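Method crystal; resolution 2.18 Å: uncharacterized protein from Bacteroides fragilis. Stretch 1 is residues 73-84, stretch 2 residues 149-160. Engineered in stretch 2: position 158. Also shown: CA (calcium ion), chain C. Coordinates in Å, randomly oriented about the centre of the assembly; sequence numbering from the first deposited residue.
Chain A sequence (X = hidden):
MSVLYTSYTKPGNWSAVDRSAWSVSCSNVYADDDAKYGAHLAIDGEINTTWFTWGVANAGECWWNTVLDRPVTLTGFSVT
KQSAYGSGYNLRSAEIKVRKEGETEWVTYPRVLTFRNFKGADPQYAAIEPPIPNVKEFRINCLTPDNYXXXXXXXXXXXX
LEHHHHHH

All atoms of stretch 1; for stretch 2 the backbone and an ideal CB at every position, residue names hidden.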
# COMPACT_ATOMS: atom_id res chain seq x y z
N THR A 73 -1.28 -15.43 -4.46
CA THR A 73 0.06 -15.46 -4.97
C THR A 73 0.35 -14.06 -5.51
O THR A 73 -0.09 -13.70 -6.59
CB THR A 73 0.19 -16.56 -6.03
OG1 THR A 73 -0.03 -17.82 -5.37
CG2 THR A 73 1.58 -16.55 -6.66
N LEU A 74 1.06 -13.27 -4.72
CA LEU A 74 1.21 -11.83 -4.97
C LEU A 74 2.20 -11.51 -6.07
O LEU A 74 3.39 -11.80 -5.94
CB LEU A 74 1.65 -11.14 -3.68
CG LEU A 74 1.83 -9.63 -3.73
CD1 LEU A 74 0.52 -8.98 -4.19
CD2 LEU A 74 2.28 -9.10 -2.37
N THR A 75 1.71 -10.89 -7.15
CA THR A 75 2.58 -10.55 -8.29
C THR A 75 3.07 -9.10 -8.26
O THR A 75 4.03 -8.75 -8.94
CB THR A 75 1.91 -10.86 -9.65
OG1 THR A 75 2.87 -10.71 -10.70
CG2 THR A 75 0.73 -9.92 -9.92
N GLY A 76 2.44 -8.27 -7.45
CA GLY A 76 2.89 -6.90 -7.32
C GLY A 76 1.83 -6.08 -6.62
O GLY A 76 0.81 -6.62 -6.19
N PHE A 77 2.05 -4.77 -6.52
CA PHE A 77 1.04 -3.89 -5.98
C PHE A 77 1.11 -2.55 -6.70
O PHE A 77 2.02 -2.30 -7.50
CB PHE A 77 1.22 -3.72 -4.47
CG PHE A 77 2.43 -2.93 -4.11
CD1 PHE A 77 3.69 -3.53 -4.08
CD2 PHE A 77 2.33 -1.59 -3.81
CE1 PHE A 77 4.82 -2.79 -3.75
CE2 PHE A 77 3.44 -0.84 -3.49
CZ PHE A 77 4.69 -1.44 -3.46
N SER A 78 0.16 -1.68 -6.41
CA SER A 78 0.14 -0.36 -7.00
C SER A 78 -0.40 0.65 -6.02
O SER A 78 -1.27 0.33 -5.20
CB SER A 78 -0.73 -0.35 -8.26
OG SER A 78 -2.10 -0.38 -7.91
N VAL A 79 0.12 1.87 -6.12
CA VAL A 79 -0.32 2.97 -5.28
C VAL A 79 -0.56 4.19 -6.17
O VAL A 79 -0.02 4.29 -7.27
CB VAL A 79 0.72 3.27 -4.16
CG1 VAL A 79 0.85 2.07 -3.22
CG2 VAL A 79 2.09 3.62 -4.74
N THR A 80 -1.41 5.11 -5.69
CA THR A 80 -1.66 6.38 -6.37
C THR A 80 -1.09 7.53 -5.55
O THR A 80 -0.49 7.31 -4.49
CB THR A 80 -3.18 6.63 -6.54
OG1 THR A 80 -3.79 6.69 -5.25
CG2 THR A 80 -3.84 5.49 -7.36
N LYS A 81 -1.25 8.76 -6.04
CA LYS A 81 -1.05 9.92 -5.18
C LYS A 81 -1.91 9.78 -3.92
O LYS A 81 -2.88 9.02 -3.91
CB LYS A 81 -1.47 11.19 -5.91
CG LYS A 81 -2.95 11.19 -6.31
CD LYS A 81 -3.38 12.58 -6.77
CE LYS A 81 -4.84 12.60 -7.18
NZ LYS A 81 -5.28 13.95 -7.61
N GLN A 82 -1.56 10.51 -2.87
CA GLN A 82 -2.52 10.80 -1.81
C GLN A 82 -3.21 12.09 -2.23
O GLN A 82 -2.64 12.91 -2.96
CB GLN A 82 -1.84 10.98 -0.45
CG GLN A 82 -0.66 11.95 -0.42
CD GLN A 82 -1.09 13.41 -0.42
OE1 GLN A 82 -2.09 13.78 0.19
NE2 GLN A 82 -0.31 14.25 -1.11
N SER A 83 -4.43 12.30 -1.76
CA SER A 83 -5.21 13.46 -2.20
C SER A 83 -5.62 14.36 -1.05
O SER A 83 -6.63 15.05 -1.13
CB SER A 83 -6.45 13.01 -2.98
OG SER A 83 -7.24 12.12 -2.19
N ALA A 84 -4.85 14.34 0.03
CA ALA A 84 -5.15 15.15 1.21
C ALA A 84 -4.46 16.50 1.11
O ALA A 84 -5.06 17.54 1.43
CB ALA A 84 -4.69 14.43 2.48
N UNK A 149 3.04 11.44 4.57
CA UNK A 149 2.73 10.80 3.30
C UNK A 149 1.45 9.95 3.42
O UNK A 149 0.79 9.94 4.46
CB UNK A 149 3.91 9.94 2.84
N UNK A 150 1.11 9.26 2.34
CA UNK A 150 -0.06 8.40 2.32
C UNK A 150 -0.36 8.00 0.89
O UNK A 150 0.49 8.17 0.02
CB UNK A 150 -1.27 9.09 2.96
N UNK A 151 -1.56 7.49 0.64
CA UNK A 151 -1.98 7.20 -0.72
C UNK A 151 -3.48 6.98 -0.79
O UNK A 151 -4.09 6.57 0.19
CB UNK A 151 -1.24 5.97 -1.26
N UNK A 152 -4.07 7.29 -1.94
CA UNK A 152 -5.52 7.33 -2.05
C UNK A 152 -6.05 5.96 -2.40
O UNK A 152 -7.14 5.59 -1.99
CB UNK A 152 -5.96 8.36 -3.09
N UNK A 153 -5.26 5.21 -3.14
CA UNK A 153 -5.68 3.88 -3.56
C UNK A 153 -4.47 2.97 -3.64
O UNK A 153 -3.50 3.29 -4.32
CB UNK A 153 -6.41 3.93 -4.91
N UNK A 154 -4.54 1.85 -2.93
CA UNK A 154 -3.58 0.78 -3.09
C UNK A 154 -4.29 -0.50 -3.54
O UNK A 154 -5.41 -0.77 -3.12
CB UNK A 154 -2.82 0.55 -1.79
N UNK A 155 -3.62 -1.26 -4.40
CA UNK A 155 -4.15 -2.53 -4.87
C UNK A 155 -3.07 -3.59 -4.81
O UNK A 155 -1.88 -3.28 -4.89
CB UNK A 155 -4.70 -2.40 -6.29
N UNK A 156 -3.49 -4.84 -4.67
CA UNK A 156 -2.57 -5.96 -4.79
C UNK A 156 -3.01 -6.76 -5.99
O UNK A 156 -4.21 -6.82 -6.29
CB UNK A 156 -2.54 -6.82 -3.52
N UNK A 157 -2.05 -7.39 -6.68
CA UNK A 157 -2.36 -8.11 -7.92
C UNK A 157 -1.94 -9.57 -7.89
O UNK A 157 -0.98 -9.96 -7.20
CB UNK A 157 -1.68 -7.42 -9.10
N UNK A 158 -2.68 -10.38 -8.64
CA UNK A 158 -2.37 -11.79 -8.82
C UNK A 158 -2.52 -12.10 -10.31
O UNK A 158 -3.16 -11.34 -11.04
CB UNK A 158 -3.28 -12.68 -7.97
N UNK A 159 -1.90 -13.19 -10.76
CA UNK A 159 -1.98 -13.58 -12.16
C UNK A 159 -3.34 -14.16 -12.50
O UNK A 159 -3.85 -15.06 -11.82
CB UNK A 159 -0.88 -14.59 -12.49
N UNK A 160 -3.94 -13.61 -13.56
CA UNK A 160 -5.20 -14.11 -14.09
C UNK A 160 -4.95 -15.45 -14.76
O UNK A 160 -3.83 -15.75 -15.18
CB UNK A 160 -5.82 -13.11 -15.07
CA CA C . -9.51 6.12 -1.71

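Position 149 points its CB away from stretch 1, so the choice is open. It is Thr149. At 150 the phi/psi of 167/-164 favours glycine, and an ideal CB would lie 3.9 Å from Gln82 CB. It is Gly150; water 4 links its O to Thr80 O.

Position 151 sends its CB sideways, with the apolar Val79 nearby. A large apolar group would suit. It is Phe151. One face of the ring is covered by Val79 CG1, which lies 4.1 Å from Phe151 CD1.

At 152 the CB points toward stretch 1 and is tight, 3.3 Å from Lys81 O. Little room remains, so a small residue fits. It is Ala152. Its N donates to Lys81 O at 2.9 Å, and its O binds calcium at 2.5 Å.

Position 153 sets its CB sideways, 3.8 Å from Thr80 OG1. The calcium ion near this turn favours an acidic or other oxygen-bearing side chain. It is Glu153. The end of the side chain leads away, and OE2 binds calcium at 2.6 Å. Weak bonds run from Glu153 N to Thr80 OG1 (3.0 Å) and from Thr80 N to Glu153 O (3.1 Å).

Position 154 pairs with Val79 and shares its face with Phe77. Branched or long apolar residues would suit. It is Ile154; CG1 packs 3.8 Å from Val79 CG1, and CD1 lies 4.3 Å from Phe77 CD2.

Position 155 lies on the other face, its CB 3.7 Å from Ser78 OG. Small or polar residues would suit. It is Asn155. Two backbone bonds tie it to Ser78: N to Ser78 O, 2.9 Å, and Ser78 N to Asn155 O, 3.0 Å. Water 3 joins ND2 to Ser78 OG.

Position 156 faces Leu74 and Phe77, so an apolar side chain is expected. It is Leu156; CG lies 3.7 Å from Leu74 CD1, and CD1 lies 3.7 Å from Phe77 CB.

At 157 the ideal CB lies 3.6 Å from Thr75 CG2, on the face that also carries the Ser78 hydroxyl. A long side chain with a polar end could use it. It is Tyr157. The ring edge passes Phe77 CA, and OH hydrogen-bonds Ser78 OG at 2.8 Å. Its O accepts from Thr75 N, 2.8 Å.

Position 158 points sideways near Thr73 O; many residues would do. The engineered Glu158 reaches water 1 through OE1, and that water accepts from Thr73 N.

Position 159 also points sideways; a long polar chain could still reach the Thr75 hydroxyl, and others would do. It is Lys159, whose NZ makes a weak 3.5 Å bond to Thr75 OG1.

Position 160 is out of reach. It is Gln160, poorly ordered.

Stretch 2 (149-160) TGFAEINLYEKQ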
# COMPACT_ATOMS: atom_id res chain seq x y z
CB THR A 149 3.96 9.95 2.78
OG1 THR A 149 3.76 9.56 1.41
CG2 THR A 149 4.18 8.70 3.63
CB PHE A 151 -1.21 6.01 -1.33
CG PHE A 151 -1.03 4.84 -0.39
CD1 PHE A 151 0.23 4.48 0.07
CD2 PHE A 151 -2.12 4.07 0.01
CE1 PHE A 151 0.41 3.40 0.93
CE2 PHE A 151 -1.96 2.99 0.85
CZ PHE A 151 -0.69 2.65 1.33
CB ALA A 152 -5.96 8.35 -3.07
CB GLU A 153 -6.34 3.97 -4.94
CG GLU A 153 -7.78 4.45 -4.85
CD GLU A 153 -8.64 3.46 -4.07
OE1 GLU A 153 -8.66 2.27 -4.44
OE2 GLU A 153 -9.28 3.87 -3.08
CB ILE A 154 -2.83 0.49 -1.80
CG1 ILE A 154 -1.70 -0.52 -2.08
CG2 ILE A 154 -3.80 -0.02 -0.70
CD1 ILE A 154 -0.69 -0.62 -0.94
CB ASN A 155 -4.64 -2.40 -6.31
CG ASN A 155 -5.99 -1.74 -6.39
OD1 ASN A 155 -7.02 -2.38 -6.18
ND2 ASN A 155 -6.00 -0.44 -6.67
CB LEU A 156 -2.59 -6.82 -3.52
CG LEU A 156 -1.60 -6.52 -2.38
CD1 LEU A 156 -1.38 -5.03 -2.18
CD2 LEU A 156 -2.06 -7.20 -1.05
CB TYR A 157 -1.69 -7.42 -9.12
CG TYR A 157 -2.17 -5.99 -9.30
CD1 TYR A 157 -1.50 -4.95 -8.69
CD2 TYR A 157 -3.32 -5.70 -10.03
CE1 TYR A 157 -1.94 -3.63 -8.84
CE2 TYR A 157 -3.77 -4.40 -10.17
CZ TYR A 157 -3.07 -3.36 -9.57
OH TYR A 157 -3.49 -2.05 -9.68
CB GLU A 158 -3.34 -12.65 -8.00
CG GLU A 158 -4.76 -12.62 -8.54
CD GLU A 158 -5.75 -13.25 -7.59
OE1 GLU A 158 -5.38 -14.21 -6.88
OE2 GLU A 158 -6.92 -12.79 -7.55
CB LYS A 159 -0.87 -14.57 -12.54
CG LYS A 159 0.41 -13.86 -12.98
CD LYS A 159 1.52 -14.85 -13.31
CE LYS A 159 2.86 -14.36 -12.76
NZ LYS A 159 3.23 -13.00 -13.26
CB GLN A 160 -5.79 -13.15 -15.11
CG GLN A 160 -6.03 -11.75 -14.59
CD GLN A 160 -7.36 -11.17 -15.03
OE1 GLN A 160 -7.40 -10.14 -15.71
NE2 GLN A 160 -8.45 -11.82 -14.65
O HOH W 1 -3.42 -15.87 -6.33
O HOH W 2 -0.28 -14.79 -9.20
O HOH W 3 -3.62 1.60 -6.85
O HOH W 4 1.17 8.84 -2.67
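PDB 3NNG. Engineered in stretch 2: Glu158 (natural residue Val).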